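Local coordinates for protein aspartokinase (Synechocystis, PDB 3L76) that probably catalyses ATP-dependent phosphorylation of the beta-carboxyl group of L-aspartate, and binds lysine and threonine at its regulatory ACT domains, at residues Cys199-Glu204 and Ser531-Gly536; Met388-Glu393 and Met560-Glu565; Ser535-His540 and Ile566-Val571. All blocks are in the same frame, centred on the assembly; numbering follows the deposited sequence.

Contact 1: residues Cys199-Glu204 and Ser531-Gly536; sequences CDEMLE and SIVGSG
The carboxylate of Glu201 meets Ser535 at its OE1 end, with the backbone N near the plane and the side chain displaced to one side of it. That N donates to OE1 of Glu201 over 3.0 Å, using the lone pair that points away from the other oxygen; at 163° the bond is fairly straight. CB and OG of Ser535 stand off to one side of the plane, OG being 3.3 Å from OE1 of Glu201, while C of Gly534 is offset to the other side, 3.9 Å from the same OE1. The second oxygen, OE2, forms a salt bridge with Arg436. The hydroxyl of Ser535 has its stronger partner in Thr198.

One helical turn further on the chemistry becomes apolar. Val533 sets both branches against one methylene, CG1 and CG2 each 3.7 Å from CB of Glu204. A bend at chi2 (-69°) turns CD of Glu204 away from the valine, and its carboxylate bonds to Ser392, Ser564 and the backbone N of Glu393.

The contact thus joins helix 199-204 of the kinase region to the end of an ACT-domain strand. Glu201 is buried, and Arg436 would probably offset the negative charge it brings into this interface.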
# COMPACT_ATOMS: atom_id res chain seq x y z
N CYS A 199 4.67 -25.08 24.62
CA CYS A 199 4.91 -23.66 24.47
C CYS A 199 6.17 -23.29 25.23
O CYS A 199 7.09 -22.67 24.68
CB CYS A 199 3.72 -22.85 24.99
SG CYS A 199 2.22 -23.01 23.98
N ASP A 200 6.23 -23.68 26.50
CA ASP A 200 7.34 -23.30 27.35
C ASP A 200 8.66 -23.83 26.79
O ASP A 200 9.67 -23.11 26.78
CB ASP A 200 7.11 -23.74 28.79
CG ASP A 200 6.15 -22.82 29.52
OD1 ASP A 200 6.11 -21.62 29.17
OD2 ASP A 200 5.46 -23.27 30.45
N GLU A 201 8.64 -25.07 26.30
CA GLU A 201 9.81 -25.66 25.69
C GLU A 201 10.18 -24.88 24.45
O GLU A 201 11.34 -24.61 24.21
CB GLU A 201 9.57 -27.13 25.33
CG GLU A 201 9.41 -28.04 26.53
CD GLU A 201 9.00 -29.45 26.15
OE1 GLU A 201 9.16 -30.35 26.98
OE2 GLU A 201 8.51 -29.64 25.02
N MET A 202 9.16 -24.51 23.67
CA MET A 202 9.38 -23.81 22.42
C MET A 202 10.01 -22.47 22.70
O MET A 202 10.87 -22.00 21.95
CB MET A 202 8.06 -23.64 21.67
CG MET A 202 8.19 -23.05 20.26
SD MET A 202 9.12 -24.09 19.13
CE MET A 202 10.59 -23.10 18.87
N LEU A 203 9.58 -21.84 23.79
CA LEU A 203 10.15 -20.57 24.20
C LEU A 203 11.61 -20.72 24.64
O LEU A 203 12.46 -19.95 24.22
CB LEU A 203 9.30 -19.95 25.32
CG LEU A 203 7.90 -19.46 24.91
CD1 LEU A 203 7.06 -19.04 26.11
CD2 LEU A 203 7.99 -18.30 23.93
N GLU A 204 11.91 -21.73 25.45
CA GLU A 204 13.29 -21.91 25.89
C GLU A 204 14.18 -22.35 24.73
O GLU A 204 15.39 -22.14 24.77
CB GLU A 204 13.39 -22.89 27.07
CG GLU A 204 12.88 -22.35 28.40
CD GLU A 204 13.77 -21.24 28.98
OE1 GLU A 204 14.65 -20.73 28.27
OE2 GLU A 204 13.56 -20.86 30.15
N SER A 531 23.01 -25.99 25.30
CA SER A 531 21.81 -25.96 26.12
C SER A 531 20.94 -27.19 25.87
O SER A 531 20.80 -27.65 24.74
CB SER A 531 20.99 -24.70 25.82
OG SER A 531 21.67 -23.50 26.12
N ILE A 532 20.35 -27.70 26.94
CA ILE A 532 19.31 -28.71 26.80
C ILE A 532 18.03 -28.13 27.38
O ILE A 532 18.07 -27.37 28.34
CB ILE A 532 19.69 -30.05 27.47
CG1 ILE A 532 19.66 -29.92 28.99
CG2 ILE A 532 21.05 -30.54 26.98
CD1 ILE A 532 20.09 -31.17 29.71
N VAL A 533 16.89 -28.45 26.77
CA VAL A 533 15.61 -27.94 27.22
C VAL A 533 14.60 -29.07 27.28
O VAL A 533 14.61 -29.95 26.43
CB VAL A 533 15.08 -26.82 26.30
CG1 VAL A 533 13.62 -26.51 26.64
CG2 VAL A 533 15.94 -25.56 26.42
N GLY A 534 13.76 -29.05 28.30
CA GLY A 534 12.79 -30.10 28.50
C GLY A 534 11.93 -29.82 29.71
O GLY A 534 12.45 -29.61 30.80
N SER A 535 10.62 -29.81 29.49
CA SER A 535 9.64 -29.63 30.56
C SER A 535 9.66 -30.80 31.54
O SER A 535 9.26 -30.67 32.69
CB SER A 535 8.24 -29.48 29.96
OG SER A 535 8.13 -28.24 29.29
N GLY A 536 10.11 -31.96 31.07
CA GLY A 536 10.15 -33.14 31.90
C GLY A 536 11.23 -33.14 32.97
O GLY A 536 11.23 -34.01 33.83

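Contact 2: residues Met388-Glu393 and Met560-Glu565; sequences MISTSE and MIATSE. With LYS (lysine), chain E; LYS (lysine), chain F.
Ser390 and Thr563 join two ACT domains where strand 388-391 passes strand 560-563, the short axes 5.4 Å apart and inclined at 78°. Strands turned this far against each other cannot form a ladder, and a side chain supplies a direct bond. With chi1 at -177°, OG of Ser390 stands anti to its backbone N and donates to O of Thr563 over 2.8 Å, in the carbonyl plane on a lone pair (C=O...donor angle 122°). Ala562 completes this close-packed part, its CB 3.9 Å from OG of Ser390 and 3.8 Å from O of Thr391.

On the other side a water, rather than a side chain, spans the strands: it donates to O of Ser390 and to O of Thr563, giving the latter oxygen two donors. An alanine in place of Ser390 would probably cost the Thr563 carbonyl its hydroxyl donor and leave the crossing without this link, though the water bridge could remain.

Beyond the strands, Ser392 and Ser564 meet through their CB atoms, 3.4 Å apart, while both hydroxyls turn to Glu204. The residues that follow each strand line a pocket for a bound lysine; in one of them, the lysine NZ donates to O of Ser564 over 2.8 Å.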
# COMPACT_ATOMS: atom_id res chain seq x y z
N MET A 388 22.42 -14.08 43.99
CA MET A 388 22.78 -14.86 42.83
C MET A 388 21.93 -14.51 41.60
O MET A 388 20.83 -13.96 41.74
CB MET A 388 22.65 -16.35 43.17
CG MET A 388 23.65 -16.81 44.21
SD MET A 388 23.89 -18.60 44.16
CE MET A 388 22.32 -19.17 44.79
N ILE A 389 22.43 -14.87 40.42
CA ILE A 389 21.75 -14.59 39.17
C ILE A 389 21.91 -15.71 38.16
O ILE A 389 23.00 -16.23 37.97
CB ILE A 389 22.25 -13.27 38.48
CG1 ILE A 389 22.15 -12.08 39.44
CG2 ILE A 389 21.41 -12.95 37.22
CD1 ILE A 389 22.82 -10.83 38.91
N SER A 390 20.80 -16.06 37.50
CA SER A 390 20.80 -17.12 36.50
C SER A 390 19.79 -16.79 35.39
O SER A 390 18.59 -16.57 35.66
CB SER A 390 20.44 -18.45 37.15
OG SER A 390 20.49 -19.51 36.23
N THR A 391 20.28 -16.77 34.15
CA THR A 391 19.41 -16.56 33.00
C THR A 391 19.11 -17.83 32.19
O THR A 391 19.94 -18.73 32.07
CB THR A 391 19.94 -15.48 32.04
OG1 THR A 391 21.27 -15.82 31.62
CG2 THR A 391 19.94 -14.13 32.72
N SER A 392 17.89 -17.88 31.65
CA SER A 392 17.59 -18.79 30.54
C SER A 392 17.32 -17.94 29.30
O SER A 392 17.76 -16.80 29.21
CB SER A 392 16.42 -19.75 30.88
OG SER A 392 15.20 -19.08 31.12
N GLU A 393 16.60 -18.49 28.33
CA GLU A 393 16.25 -17.69 27.16
C GLU A 393 15.20 -16.63 27.47
O GLU A 393 15.27 -15.52 26.97
CB GLU A 393 15.74 -18.57 26.03
CG GLU A 393 15.71 -17.87 24.71
CD GLU A 393 17.10 -17.60 24.18
OE1 GLU A 393 17.55 -16.44 24.20
OE2 GLU A 393 17.74 -18.58 23.74
N MET A 560 31.05 -22.44 32.68
CA MET A 560 29.97 -21.82 33.43
C MET A 560 28.71 -22.65 33.27
O MET A 560 28.54 -23.35 32.29
CB MET A 560 29.73 -20.39 32.95
CG MET A 560 30.95 -19.48 33.05
SD MET A 560 30.57 -17.70 33.08
CE MET A 560 29.87 -17.47 31.46
N ILE A 561 27.82 -22.58 34.26
CA ILE A 561 26.52 -23.24 34.18
C ILE A 561 25.45 -22.25 34.60
O ILE A 561 25.65 -21.48 35.54
CB ILE A 561 26.43 -24.46 35.10
CG1 ILE A 561 27.57 -25.43 34.86
CG2 ILE A 561 25.09 -25.15 34.95
CD1 ILE A 561 27.76 -26.42 35.99
N ALA A 562 24.33 -22.27 33.89
CA ALA A 562 23.16 -21.45 34.22
C ALA A 562 21.85 -22.16 33.90
O ALA A 562 21.76 -22.95 32.97
CB ALA A 562 23.22 -20.09 33.52
N THR A 563 20.82 -21.86 34.66
CA THR A 563 19.66 -22.72 34.66
C THR A 563 18.32 -21.97 34.69
O THR A 563 18.26 -20.81 35.10
CB THR A 563 19.80 -23.71 35.84
OG1 THR A 563 19.79 -25.06 35.36
CG2 THR A 563 18.75 -23.49 36.87
N SER A 564 17.27 -22.60 34.18
CA SER A 564 15.90 -22.29 34.60
C SER A 564 15.26 -23.63 34.95
O SER A 564 15.93 -24.65 34.97
CB SER A 564 15.12 -21.54 33.51
OG SER A 564 14.79 -22.37 32.43
N GLU A 565 13.97 -23.65 35.25
CA GLU A 565 13.34 -24.93 35.59
C GLU A 565 13.40 -25.96 34.46
O GLU A 565 13.32 -27.15 34.71
CB GLU A 565 11.88 -24.74 36.03
CG GLU A 565 11.68 -23.74 37.16
CD GLU A 565 11.75 -22.31 36.70
OE1 GLU A 565 11.87 -22.10 35.47
OE2 GLU A 565 11.67 -21.41 37.55
N LYS E . 15.63 -30.93 38.21
CA LYS E . 16.63 -31.50 37.32
C LYS E . 17.66 -32.30 38.12
O LYS E . 17.62 -32.33 39.36
CB LYS E . 17.30 -30.41 36.47
CG LYS E . 17.94 -29.26 37.27
CD LYS E . 18.59 -28.22 36.33
CE LYS E . 17.54 -27.32 35.67
NZ LYS E . 16.67 -26.68 36.71
OXT LYS E . 18.54 -32.95 37.55
N LYS F . 18.54 -9.71 26.18
CA LYS F . 18.11 -9.20 27.50
C LYS F . 18.82 -7.92 27.92
O LYS F . 19.90 -7.60 27.37
CB LYS F . 18.28 -10.29 28.57
CG LYS F . 17.38 -11.51 28.36
CD LYS F . 17.84 -12.72 29.15
CE LYS F . 18.90 -13.50 28.40
NZ LYS F . 18.48 -14.89 28.08
OXT LYS F . 18.30 -7.21 28.82
O HOH W 1 16.56 -18.48 34.83

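Contact 3: residues Ser535-His540 and Ile566-Val571; sequences SGMIGH and IKISCV. With LYS (lysine), chain E.
Met537 and Ile538 lie against Ile566 and Ile568 through apolar side-chain contacts, with a bound lysine beside them. The thioether of Met537 runs between strand and ligand: its SD is 3.8 Å from CD1 of Ile568 and 3.7 Å from CE of the lysine, while a bend at chi3 (54°) brings CE of Met537 to within 3.6 Å of O of Ile566. Ile538 and Ile566 cross obliquely, CD1 of the former 3.6 Å from CG2 of the latter. Ile568 meets the aliphatic part of the ligand, its CG1 3.5 Å from the lysine CE.

The backbone supplies the polar grip on the ligand. O of Met537 accepts a bond from the alpha-amino N of the lysine over 3.0 Å, in a pocket that also bonds it through Asp298, Ile299, Asp300 and Ala544; the aspartates and Ile299 belong to a different ACT domain.

In the second shell, a type II turn from Met537 to His540 shapes the loop, with Gly539 at a positive phi (62°) and a weak bond from N of His540 to O of Met537, 3.4 Å long. CA of Ser535 backs CG2 of Ile566 at 3.9 Å.

Farther out, strand 567-573 pairs antiparallel with strand 520-533, helix 543-552 packs Val543 on Met537 and both Ala544 and Phe547 on Ile568, and helix 199-204 touches Ile566 through Asp200 and Glu204.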
# COMPACT_ATOMS: atom_id res chain seq x y z
N SER A 535 10.62 -29.81 29.49
CA SER A 535 9.64 -29.63 30.56
C SER A 535 9.66 -30.80 31.54
O SER A 535 9.26 -30.67 32.69
CB SER A 535 8.24 -29.48 29.96
OG SER A 535 8.13 -28.24 29.29
N GLY A 536 10.11 -31.96 31.07
CA GLY A 536 10.15 -33.14 31.90
C GLY A 536 11.23 -33.14 32.97
O GLY A 536 11.23 -34.01 33.83
N MET A 537 12.14 -32.17 32.94
CA MET A 537 13.25 -32.20 33.88
C MET A 537 12.84 -31.69 35.26
O MET A 537 13.57 -31.84 36.23
CB MET A 537 14.49 -31.47 33.33
CG MET A 537 14.46 -29.95 33.42
SD MET A 537 16.02 -29.20 32.87
CE MET A 537 16.23 -29.92 31.26
N ILE A 538 11.64 -31.12 35.34
CA ILE A 538 11.10 -30.64 36.61
C ILE A 538 10.68 -31.81 37.52
O ILE A 538 9.90 -32.68 37.13
CB ILE A 538 9.89 -29.74 36.37
CG1 ILE A 538 10.29 -28.50 35.56
CG2 ILE A 538 9.27 -29.31 37.67
CD1 ILE A 538 9.10 -27.60 35.21
N GLY A 539 11.20 -31.81 38.74
CA GLY A 539 10.93 -32.90 39.66
C GLY A 539 11.44 -34.23 39.14
O GLY A 539 10.82 -35.26 39.35
N HIS A 540 12.58 -34.19 38.45
CA HIS A 540 13.17 -35.37 37.84
C HIS A 540 14.69 -35.41 38.10
O HIS A 540 15.47 -34.81 37.37
CB HIS A 540 12.88 -35.36 36.33
CG HIS A 540 13.20 -36.64 35.63
ND1 HIS A 540 14.46 -36.93 35.15
CD2 HIS A 540 12.43 -37.71 35.33
CE1 HIS A 540 14.45 -38.12 34.58
NE2 HIS A 540 13.23 -38.62 34.68
N ILE A 566 13.54 -25.51 33.21
CA ILE A 566 13.47 -26.43 32.08
C ILE A 566 14.60 -26.27 31.07
O ILE A 566 14.62 -26.94 30.04
CB ILE A 566 12.08 -26.35 31.34
CG1 ILE A 566 11.97 -25.07 30.50
CG2 ILE A 566 10.92 -26.43 32.33
CD1 ILE A 566 10.65 -24.96 29.74
N LYS A 567 15.54 -25.38 31.37
CA LYS A 567 16.71 -25.18 30.51
C LYS A 567 17.99 -25.23 31.32
O LYS A 567 18.10 -24.57 32.35
CB LYS A 567 16.65 -23.83 29.79
CG LYS A 567 17.74 -23.66 28.74
CD LYS A 567 17.60 -22.34 27.95
CE LYS A 567 18.30 -22.42 26.59
NZ LYS A 567 18.55 -21.07 26.03
N ILE A 568 18.95 -26.04 30.87
CA ILE A 568 20.31 -26.01 31.39
C ILE A 568 21.25 -25.58 30.27
O ILE A 568 21.22 -26.15 29.18
CB ILE A 568 20.78 -27.37 31.96
CG1 ILE A 568 19.82 -27.88 33.03
CG2 ILE A 568 22.16 -27.23 32.57
CD1 ILE A 568 19.79 -29.40 33.15
N SER A 569 22.05 -24.55 30.54
CA SER A 569 23.12 -24.11 29.64
C SER A 569 24.51 -24.31 30.27
O SER A 569 24.75 -23.97 31.43
CB SER A 569 22.94 -22.63 29.29
OG SER A 569 21.78 -22.41 28.54
N CYS A 570 25.44 -24.85 29.48
CA CYS A 570 26.85 -24.91 29.89
C CYS A 570 27.68 -24.09 28.93
O CYS A 570 27.57 -24.26 27.71
CB CYS A 570 27.38 -26.35 29.85
SG CYS A 570 26.71 -27.40 31.11
N VAL A 571 28.50 -23.20 29.48
CA VAL A 571 29.49 -22.52 28.66
C VAL A 571 30.72 -23.40 28.57
O VAL A 571 31.10 -24.08 29.51
CB VAL A 571 29.88 -21.15 29.21
CG1 VAL A 571 30.93 -20.51 28.31
CG2 VAL A 571 28.68 -20.27 29.28
N LYS E . 15.63 -30.93 38.21
CA LYS E . 16.63 -31.50 37.32
C LYS E . 17.66 -32.30 38.12
O LYS E . 17.62 -32.33 39.36
CB LYS E . 17.30 -30.41 36.47
CG LYS E . 17.94 -29.26 37.27
CD LYS E . 18.59 -28.22 36.33
CE LYS E . 17.54 -27.32 35.67
NZ LYS E . 16.67 -26.68 36.71
OXT LYS E . 18.54 -32.95 37.55

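How the contacts relate
The three contacts form a compact cluster: the centre of contact 1 lies about 8 Å from that of contact 3 and about 13 Å from that of contact 2, with contacts 2 and 3 about 10 Å apart. Along the chain come 199-204, 388-393, then 531-540, which serves contacts 1 and 3, and finally 560-565 and 566-571. Strand 567-573 lies between strands 520-533 and 560-563, pairing antiparallel with each and tying all three contacts together. Contacts 2 and 3 share one bound lysine. Through Glu204 the kinase helix reaches the serines of contact 2, an arrangement consistent with effector binding being sensed by the kinase region.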